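Long-range contacts in putative cell wall hydrolase phosphatase-associated protein (Clostridioides difficile, PDB 7CFL), which probably cleaves peptide bonds in the bacterial cell wall as a cysteine-type endopeptidase (autolysin), represented here by its NlpC/P60 catalytic domain: residues Asp105-Ser110 / Val117-Ile122; Ser19-Leu24 / Ser42-Tyr47; Val82-Gln87 / Val94-Ile99. All blocks are in the same frame, centred on the assembly; numbering follows the deposited sequence. Where two conformers were deposited one is given.

Contact 1: residues Asp105-Ser110 / Val117-Ile122; sequences DMIHAS and VTISNI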
loop_
_atom_site.group_PDB
_atom_site.type_symbol
_atom_site.label_atom_id
_atom_site.label_comp_id
_atom_site.label_asym_id
_atom_site.label_seq_id
_atom_site.Cartn_x
_atom_site.Cartn_y
_atom_site.Cartn_z
ATOM N N ASP A 105 -4.588 1.148 -10.462
ATOM C CA ASP A 105 -5.280 0.543 -9.293
ATOM C C ASP A 105 -4.246 0.169 -8.225
ATOM O O ASP A 105 -3.166 -0.346 -8.564
ATOM C CB ASP A 105 -6.117 -0.654 -9.735
ATOM C CG ASP A 105 -7.452 -0.288 -10.362
ATOM O OD1 ASP A 105 -7.905 0.854 -10.181
ATOM O OD2 ASP A 105 -8.012 -1.134 -11.053
ATOM N N MET A 106 -4.577 0.392 -6.949
ATOM C CA MET A 106 -3.814 -0.210 -5.841
ATOM C C MET A 106 -4.804 -0.886 -4.893
ATOM O O MET A 106 -5.967 -0.438 -4.809
ATOM C CB MET A 106 -3.023 0.824 -5.037
ATOM C CG MET A 106 -3.893 1.950 -4.450
ATOM S SD MET A 106 -2.922 3.034 -3.428
ATOM C CE MET A 106 -4.127 4.264 -2.970
ATOM N N ILE A 107 -4.321 -1.912 -4.236
ATOM C CA ILE A 107 -5.075 -2.505 -3.097
ATOM C C ILE A 107 -4.485 -1.936 -1.802
ATOM O O ILE A 107 -3.272 -1.875 -1.667
ATOM C CB ILE A 107 -5.100 -4.034 -3.157
ATOM C CG1 ILE A 107 -6.011 -4.642 -2.055
ATOM C CG2 ILE A 107 -3.701 -4.609 -3.060
ATOM C CD1 ILE A 107 -6.435 -6.048 -2.386
ATOM N N HIS A 108 -5.342 -1.643 -0.809
ATOM C CA HIS A 108 -4.869 -0.984 0.431
ATOM C C HIS A 108 -5.918 -1.129 1.519
ATOM O O HIS A 108 -7.095 -1.357 1.206
ATOM C CB HIS A 108 -4.486 0.493 0.215
ATOM C CG HIS A 108 -5.583 1.375 -0.266
ATOM N ND1 HIS A 108 -5.785 2.652 0.236
ATOM C CD2 HIS A 108 -6.581 1.164 -1.146
ATOM C CE1 HIS A 108 -6.822 3.196 -0.359
ATOM N NE2 HIS A 108 -7.327 2.309 -1.207
ATOM N N ALA A 109 -5.484 -0.838 2.722
ATOM C CA ALA A 109 -6.383 -0.801 3.892
ATOM C C ALA A 109 -6.794 0.677 4.035
ATOM O O ALA A 109 -5.987 1.484 4.549
ATOM C CB ALA A 109 -5.622 -1.303 5.051
ATOM N N SER A 110 -7.954 1.060 3.515
ATOM C CA SER A 110 -8.344 2.484 3.401
ATOM C C SER A 110 -8.945 2.931 4.730
ATOM O O SER A 110 -9.967 2.355 5.132
ATOM C CB SER A 110 -9.293 2.720 2.275
ATOM O OG SER A 110 -9.913 3.977 2.445
ATOM N N VAL A 117 -10.082 -3.061 3.616
ATOM C CA VAL A 117 -9.216 -3.395 2.449
ATOM C C VAL A 117 -10.080 -3.256 1.195
ATOM O O VAL A 117 -11.171 -3.918 1.078
ATOM C CB VAL A 117 -8.604 -4.797 2.563
ATOM C CG1 VAL A 117 -7.799 -5.156 1.330
ATOM C CG2 VAL A 117 -7.763 -4.952 3.815
ATOM N N THR A 118 -9.610 -2.440 0.259
ATOM C CA THR A 118 -10.401 -2.061 -0.924
ATOM C C THR A 118 -9.406 -1.739 -2.031
ATOM O O THR A 118 -8.178 -1.751 -1.779
ATOM C CB THR A 118 -11.334 -0.868 -0.667
ATOM O OG1 THR A 118 -12.223 -0.758 -1.777
ATOM C CG2 THR A 118 -10.620 0.456 -0.490
ATOM N N ILE A 119 -9.970 -1.423 -3.178
ATOM C CA ILE A 119 -9.171 -1.040 -4.377
ATOM C C ILE A 119 -9.525 0.403 -4.747
ATOM O O ILE A 119 -10.737 0.731 -4.834
ATOM C CB ILE A 119 -9.424 -2.050 -5.506
ATOM C CG1 ILE A 119 -8.745 -3.390 -5.203
ATOM C CG2 ILE A 119 -8.962 -1.483 -6.846
ATOM C CD1 ILE A 119 -9.240 -4.531 -6.050
ATOM N N SER A 120 -8.500 1.223 -4.989
ATOM C CA SER A 120 -8.622 2.651 -5.360
ATOM C C SER A 120 -7.596 2.918 -6.461
ATOM O O SER A 120 -6.677 2.079 -6.620
ATOM C CB SER A 120 -8.389 3.581 -4.207
ATOM O OG SER A 120 -9.153 3.214 -3.077
ATOM N N ASN A 121 -7.794 4.008 -7.195
ATOM C CA ASN A 121 -6.956 4.396 -8.353
ATOM C C ASN A 121 -6.034 5.562 -7.946
ATOM O O ASN A 121 -6.509 6.623 -7.542
ATOM C CB ASN A 121 -7.834 4.687 -9.568
ATOM C CG ASN A 121 -7.020 4.598 -10.833
ATOM O OD1 ASN A 121 -6.244 5.503 -11.107
ATOM N ND2 ASN A 121 -7.126 3.474 -11.533
ATOM N N ILE A 122 -4.730 5.392 -8.094
ATOM C CA ILE A 122 -3.733 6.441 -7.720
ATOM C C ILE A 122 -3.898 7.679 -8.631
ATOM O O ILE A 122 -3.357 8.728 -8.250
ATOM C CB ILE A 122 -2.307 5.847 -7.727
ATOM C CG1 ILE A 122 -1.743 5.685 -9.141
ATOM C CG2 ILE A 122 -2.259 4.540 -6.926
ATOM C CD1 ILE A 122 -0.354 5.129 -9.180
#
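The imidazole of His108 swings across to the neighbouring strand and meets the hydroxyl of Ser120 edge-on, OG lying in the ring plane and 2.8 Å from NE2 in a hydrogen bond. Methyl CE of Met106 covers one face, 3.9 Å above the plane of the His108 ring and over its centre, while the backbone N of Ser110 lies on the opposite face, offset toward the rim. CG2 of Thr118 comes in on the same side of the sheet, 3.8 Å from His108 NE2. Beyond CG the Met106 chain is extended (chi3 177°), which carries CE out to the ring, and its SD touches CG2 of Ile122 at 3.9 Å.

The other face carries Asp105, Ile107, Ile119 and Val117. Here the side chains of Ile107 and Val117 cross obliquely, CG1 to CG1 at 3.9 Å, and both also rest on Phe44 of helix 41-53. At the far end Asn121 ND2 donates to Asp105 OD1 over 3.0 Å, approaching from above a carboxylate turned 77° from the amide; the same amide nitrogen also bonds Asn103 O. Between these faces runs an antiparallel beta hairpin in which Met106 pairs with Ser120 and His108 with Thr118, the bond from Met106 N to Ser120 O measuring 2.7 Å.

In the His96 conformer described here, one of two deposited, His108 ND1 bonds His96 NE2, consistent with the Cys-His-His triad of NlpC/P60 peptidases. Gripped by Ser120 at its edge and packed on both faces, the imidazole should be largely held in its rotation, an arrangement consistent with Ser120 serving as a second-shell residue that orients His108.

Contact 2: residues Ser19-Leu24 / Ser42-Tyr47; sequences SFAKTL and SGFTQY
Phe20 and Tyr47 meet where helix 13-22 packs against helix 41-53, a helix-helix contact on the helical side of the papain-like NlpC/P60 fold. The contact between the two segments is entirely apolar, with no hydrogen bond crossing it.

Its aromatic part is an oblique pair, the ring centroids 5.9 Å apart and the planes inclined at 39°. CZ of Phe20 approaches Tyr47 CE2 to 3.7 Å, and that Tyr47 atom lies at the edge of the Phe20 ring, in its plane. CG is anti to the backbone N in both residues (chi1 180° for each), directing each side chain away from its own backbone N.

The aliphatic-to-aromatic contacts fill in beside them. Leu24 CD1 is shared between two rings: it touches Phe44 CE1 at 3.8 Å and reaches the edge of Tyr47, near its ring plane. Leu24 and Phe44 run past each other in opposite directions, while the methyl of Ala21 meets Phe44 CZ at 4.0 Å. Val48, one turn after Phe44, also receives Ala21 and Leu24; Phe39 touches Leu24, and its ring meets that of Tyr47.

Within 19-24, the hydroxyl of Thr23 turns back on the chain, OG1 donating to Phe20 O at 2.6 Å.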
loop_
_atom_site.group_PDB
_atom_site.type_symbol
_atom_site.label_atom_id
_atom_site.label_comp_id
_atom_site.label_asym_id
_atom_site.label_seq_id
_atom_site.Cartn_x
_atom_site.Cartn_y
_atom_site.Cartn_z
ATOM N N SER A 19 -2.657 -11.746 -5.665
ATOM C CA SER A 19 -3.752 -12.730 -5.448
ATOM C C SER A 19 -3.964 -12.953 -3.949
ATOM O O SER A 19 -5.125 -13.043 -3.555
ATOM C CB SER A 19 -3.539 -14.018 -6.184
ATOM O OG SER A 19 -2.287 -14.583 -5.862
ATOM N N PHE A 20 -2.910 -12.990 -3.138
ATOM C CA PHE A 20 -3.077 -13.133 -1.663
ATOM C C PHE A 20 -3.786 -11.886 -1.117
ATOM O O PHE A 20 -4.717 -12.000 -0.317
ATOM C CB PHE A 20 -1.731 -13.281 -0.964
ATOM C CG PHE A 20 -1.904 -13.429 0.518
ATOM C CD1 PHE A 20 -2.568 -14.527 1.033
ATOM C CD2 PHE A 20 -1.553 -12.391 1.373
ATOM C CE1 PHE A 20 -2.770 -14.617 2.406
ATOM C CE2 PHE A 20 -1.769 -12.483 2.739
ATOM C CZ PHE A 20 -2.370 -13.603 3.249
ATOM N N ALA A 21 -3.332 -10.695 -1.524
ATOM C CA ALA A 21 -3.897 -9.402 -1.075
ATOM C C ALA A 21 -5.389 -9.360 -1.387
ATOM O O ALA A 21 -6.158 -8.898 -0.522
ATOM C CB ALA A 21 -3.172 -8.248 -1.731
ATOM N N LYS A 22 -5.805 -9.873 -2.548
ATOM C CA LYS A 22 -7.239 -9.819 -2.951
ATOM C C LYS A 22 -8.107 -10.703 -2.031
ATOM O O LYS A 22 -9.296 -10.350 -1.864
ATOM C CB LYS A 22 -7.405 -10.156 -4.430
ATOM C CG LYS A 22 -6.898 -9.058 -5.352
ATOM C CD LYS A 22 -7.448 -9.182 -6.747
ATOM C CE LYS A 22 -6.767 -8.219 -7.689
ATOM N NZ LYS A 22 -7.056 -8.518 -9.105
ATOM N N THR A 23 -7.553 -11.771 -1.434
ATOM C CA THR A 23 -8.307 -12.658 -0.493
ATOM C C THR A 23 -8.711 -11.851 0.744
ATOM O O THR A 23 -9.653 -12.290 1.446
ATOM C CB THR A 23 -7.567 -13.918 -0.016
ATOM O OG1 THR A 23 -6.456 -13.631 0.836
ATOM C CG2 THR A 23 -7.122 -14.829 -1.134
ATOM N N LEU A 24 -8.026 -10.745 1.036
ATOM C CA LEU A 24 -8.275 -9.924 2.244
ATOM C C LEU A 24 -9.230 -8.763 1.949
ATOM O O LEU A 24 -9.427 -7.932 2.871
ATOM C CB LEU A 24 -6.941 -9.437 2.806
ATOM C CG LEU A 24 -5.896 -10.505 3.126
ATOM C CD1 LEU A 24 -4.581 -9.862 3.502
ATOM C CD2 LEU A 24 -6.353 -11.414 4.259
ATOM N N SER A 42 -0.132 0.233 6.474
ATOM C CA SER A 42 1.235 -0.338 6.508
ATOM C C SER A 42 1.213 -1.740 7.129
ATOM O O SER A 42 2.024 -2.571 6.763
ATOM C CB SER A 42 2.141 0.594 7.271
ATOM O OG SER A 42 1.619 0.820 8.570
ATOM N N GLY A 43 0.296 -2.014 8.053
ATOM C CA GLY A 43 0.176 -3.378 8.595
ATOM C C GLY A 43 -0.287 -4.352 7.527
ATOM O O GLY A 43 0.167 -5.517 7.535
ATOM N N PHE A 44 -1.133 -3.874 6.613
ATOM C CA PHE A 44 -1.648 -4.634 5.461
ATOM C C PHE A 44 -0.502 -4.957 4.524
ATOM O O PHE A 44 -0.297 -6.115 4.138
ATOM C CB PHE A 44 -2.700 -3.823 4.713
ATOM C CG PHE A 44 -3.237 -4.499 3.480
ATOM C CD1 PHE A 44 -4.017 -5.642 3.562
ATOM C CD2 PHE A 44 -2.949 -3.976 2.228
ATOM C CE1 PHE A 44 -4.504 -6.249 2.411
ATOM C CE2 PHE A 44 -3.436 -4.588 1.085
ATOM C CZ PHE A 44 -4.224 -5.712 1.176
ATOM N N THR A 45 0.231 -3.936 4.104
ATOM C CA THR A 45 1.364 -4.203 3.181
ATOM C C THR A 45 2.400 -5.117 3.845
ATOM O O THR A 45 2.820 -6.083 3.194
ATOM C CB THR A 45 1.968 -2.916 2.631
ATOM O OG1 THR A 45 2.444 -2.078 3.683
ATOM C CG2 THR A 45 0.967 -2.165 1.796
ATOM N N GLN A 46 2.786 -4.866 5.106
ATOM C CA GLN A 46 3.719 -5.778 5.809
ATOM C C GLN A 46 3.181 -7.215 5.764
ATOM O O GLN A 46 3.967 -8.134 5.501
ATOM C CB GLN A 46 4.018 -5.316 7.234
ATOM C CG GLN A 46 5.270 -5.956 7.806
ATOM C CD GLN A 46 5.442 -5.628 9.262
ATOM O OE1 GLN A 46 4.544 -5.912 10.074
ATOM N NE2 GLN A 46 6.604 -5.129 9.619
ATOM N N TYR A 47 1.940 -7.435 6.216
ATOM C CA TYR A 47 1.363 -8.789 6.341
ATOM C C TYR A 47 1.314 -9.497 4.976
ATOM O O TYR A 47 1.727 -10.691 4.835
ATOM C CB TYR A 47 -0.031 -8.668 6.941
ATOM C CG TYR A 47 -0.733 -9.993 7.110
ATOM C CD1 TYR A 47 -0.479 -10.823 8.201
ATOM C CD2 TYR A 47 -1.695 -10.398 6.201
ATOM C CE1 TYR A 47 -1.150 -12.026 8.351
ATOM C CE2 TYR A 47 -2.373 -11.589 6.334
ATOM C CZ TYR A 47 -2.114 -12.401 7.426
ATOM O OH TYR A 47 -2.810 -13.561 7.554
#

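Contact 3: residues Val82-Gln87 / Val94-Ile99; sequences VFFDTQ and VSHVGI
Phe84 O is gripped by two consecutive amides, Ser95 N at 3.0 Å and His96 N at 3.2 Å, so that two consecutive residues, Ser95 and His96, face the single residue Phe84: a classic beta bulge in an antiparallel hairpin. His96 O takes the return bond from Phe84 N, the donor standing above the carbonyl plane, 44° out of it. Further along, Val82 and Gly98 form a regular hydrogen-bonded pair, with Val82 N 2.9 Å from Gly98 O. Beyond the bulge, Thr86 OG1 and Ser95 OG share a hydrogen bond of 2.8 Å.

On one face Phe83 and Val97 lie side by side and point the same way; Phe83 CE1 and Val97 CG2 are modelled only 3.2 Å apart, so the exact fit there is doubtful. Val94 CG1 closes on Phe83 CB at 3.8 Å. On the other face His96 O lies at the edge of the Phe84 ring, near the ring plane, and Phe84 CD2 lies at the edge of the His96 imidazole.

The His96 side chain touches Cys41 of helix 41-53, consistent with the NlpC/P60 active site. Strand 131-136 pairs along the other side of Phe83, helix 61-64 receives Phe83, Val94 and Val97, and helix 41-53 packs on Val97 and Ile99.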
loop_
_atom_site.group_PDB
_atom_site.type_symbol
_atom_site.label_atom_id
_atom_site.label_comp_id
_atom_site.label_asym_id
_atom_site.label_seq_id
_atom_site.Cartn_x
_atom_site.Cartn_y
_atom_site.Cartn_z
ATOM N N VAL A 82 3.217 1.892 -3.205
ATOM C CA VAL A 82 2.997 3.309 -3.595
ATOM C C VAL A 82 2.671 4.082 -2.324
ATOM O O VAL A 82 1.928 3.540 -1.481
ATOM C CB VAL A 82 1.903 3.439 -4.673
ATOM C CG1 VAL A 82 2.438 3.030 -6.041
ATOM C CG2 VAL A 82 0.617 2.714 -4.285
ATOM N N PHE A 83 3.252 5.255 -2.143
ATOM C CA PHE A 83 3.206 6.043 -0.877
ATOM C C PHE A 83 2.534 7.412 -1.111
ATOM O O PHE A 83 2.694 8.100 -2.132
ATOM C CB PHE A 83 4.611 6.200 -0.300
ATOM C CG PHE A 83 5.274 4.884 -0.019
ATOM C CD1 PHE A 83 4.912 4.193 1.144
ATOM C CD2 PHE A 83 6.085 4.225 -0.935
ATOM C CE1 PHE A 83 5.435 2.942 1.411
ATOM C CE2 PHE A 83 6.614 2.971 -0.656
ATOM C CZ PHE A 83 6.260 2.316 0.509
ATOM N N PHE A 84 1.798 7.882 -0.119
ATOM C CA PHE A 84 1.024 9.144 -0.152
ATOM C C PHE A 84 1.198 9.919 1.147
ATOM O O PHE A 84 1.486 9.313 2.193
ATOM C CB PHE A 84 -0.452 8.874 -0.413
ATOM C CG PHE A 84 -0.693 7.979 -1.596
ATOM C CD1 PHE A 84 -0.953 8.510 -2.855
ATOM C CD2 PHE A 84 -0.548 6.609 -1.464
ATOM C CE1 PHE A 84 -1.161 7.659 -3.928
ATOM C CE2 PHE A 84 -0.749 5.768 -2.538
ATOM C CZ PHE A 84 -1.034 6.296 -3.772
ATOM N N ASP A 85 1.006 11.229 1.071
ATOM C CA ASP A 85 0.978 12.122 2.260
ATOM C C ASP A 85 -0.485 12.427 2.640
ATOM O O ASP A 85 -1.402 11.866 2.014
ATOM C CB ASP A 85 1.856 13.358 2.017
ATOM C CG ASP A 85 1.441 14.250 0.864
ATOM O OD1 ASP A 85 2.323 14.956 0.331
ATOM O OD2 ASP A 85 0.251 14.229 0.505
ATOM N N THR A 86 -0.685 13.286 3.648
ATOM C CA THR A 86 -2.013 13.737 4.169
ATOM C C THR A 86 -2.327 15.104 3.537
ATOM O O THR A 86 -1.368 15.833 3.187
ATOM C CB THR A 86 -2.018 13.651 5.703
ATOM O OG1 THR A 86 -2.146 12.261 6.005
ATOM C CG2 THR A 86 -3.122 14.415 6.402
ATOM N N GLN A 87 -3.620 15.417 3.385
ATOM C CA GLN A 87 -4.157 16.460 2.456
ATOM C C GLN A 87 -3.586 17.850 2.778
ATOM O O GLN A 87 -2.903 18.410 1.893
ATOM C CB GLN A 87 -5.693 16.510 2.437
ATOM C CG GLN A 87 -6.386 16.337 3.789
ATOM C CD GLN A 87 -6.992 14.968 3.992
ATOM O OE1 GLN A 87 -8.069 14.832 4.570
ATOM N NE2 GLN A 87 -6.307 13.937 3.521
ATOM N N VAL A 94 5.143 10.906 4.583
ATOM C CA VAL A 94 4.373 9.725 4.117
ATOM C C VAL A 94 3.517 9.211 5.291
ATOM O O VAL A 94 4.062 9.041 6.388
ATOM C CB VAL A 94 5.306 8.638 3.565
ATOM C CG1 VAL A 94 4.572 7.322 3.361
ATOM C CG2 VAL A 94 5.997 9.097 2.275
ATOM N N SER A 95 2.228 9.025 5.041
ATOM C CA SER A 95 1.207 8.590 6.031
ATOM C C SER A 95 0.305 7.459 5.488
ATOM O O SER A 95 -0.578 6.979 6.255
ATOM C CB SER A 95 0.389 9.783 6.443
ATOM O OG SER A 95 -0.181 10.420 5.305
ATOM N N HIS A 96 0.485 7.037 4.229
ATOM C CA HIS A 96 -0.360 5.986 3.605
ATOM C C HIS A 96 0.457 5.199 2.578
ATOM O O HIS A 96 1.465 5.718 2.024
ATOM C CB HIS A 96 -1.641 6.597 3.013
ATOM C CG HIS A 96 -2.707 5.593 2.723
ATOM N ND1 HIS A 96 -3.376 4.887 3.733
ATOM C CD2 HIS A 96 -3.206 5.153 1.548
ATOM C CE1 HIS A 96 -4.252 4.082 3.171
ATOM N NE2 HIS A 96 -4.163 4.221 1.823
ATOM N N VAL A 97 0.057 3.963 2.350
ATOM C CA VAL A 97 0.746 3.027 1.421
ATOM C C VAL A 97 -0.303 2.061 0.888
ATOM O O VAL A 97 -1.188 1.611 1.669
ATOM C CB VAL A 97 1.900 2.267 2.113
ATOM C CG1 VAL A 97 1.455 1.458 3.339
ATOM C CG2 VAL A 97 2.631 1.337 1.181
ATOM N N GLY A 98 -0.135 1.666 -0.355
ATOM C CA GLY A 98 -0.909 0.640 -1.058
ATOM C C GLY A 98 0.010 -0.207 -1.900
ATOM O O GLY A 98 1.207 0.156 -2.045
ATOM N N ILE A 99 -0.511 -1.308 -2.417
ATOM C CA ILE A 99 0.221 -2.242 -3.312
ATOM C C ILE A 99 -0.310 -1.991 -4.708
ATOM O O ILE A 99 -1.500 -2.127 -4.944
ATOM C CB ILE A 99 0.055 -3.723 -2.907
ATOM C CG1 ILE A 99 0.513 -3.961 -1.468
ATOM C CG2 ILE A 99 0.749 -4.644 -3.893
ATOM C CD1 ILE A 99 0.169 -5.330 -0.917
#

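Overall arrangement
Contacts 1 and 3 are two hairpins of one antiparallel sheet, joined where strand 96-102 pairs with strand 105-110, whereas contact 2 joins two helices. Contact 3 holds inner strands and is buried; contact 1 includes the outermost strand 118-121 and is only partly so. Contact 2 is buried too, but through side-chain packing, in contrast to the backbone pairing and hydroxyl bonds of the hairpins. The helices of contact 2 tie the three together, with Ala21 lying on Ile107 and Phe44 on Ala109 of contact 1, and Thr45 on Val97 and Ile99 of contact 3. The probable catalytic histidines divide between the hairpins, His108 in contact 1 and His96 in contact 3.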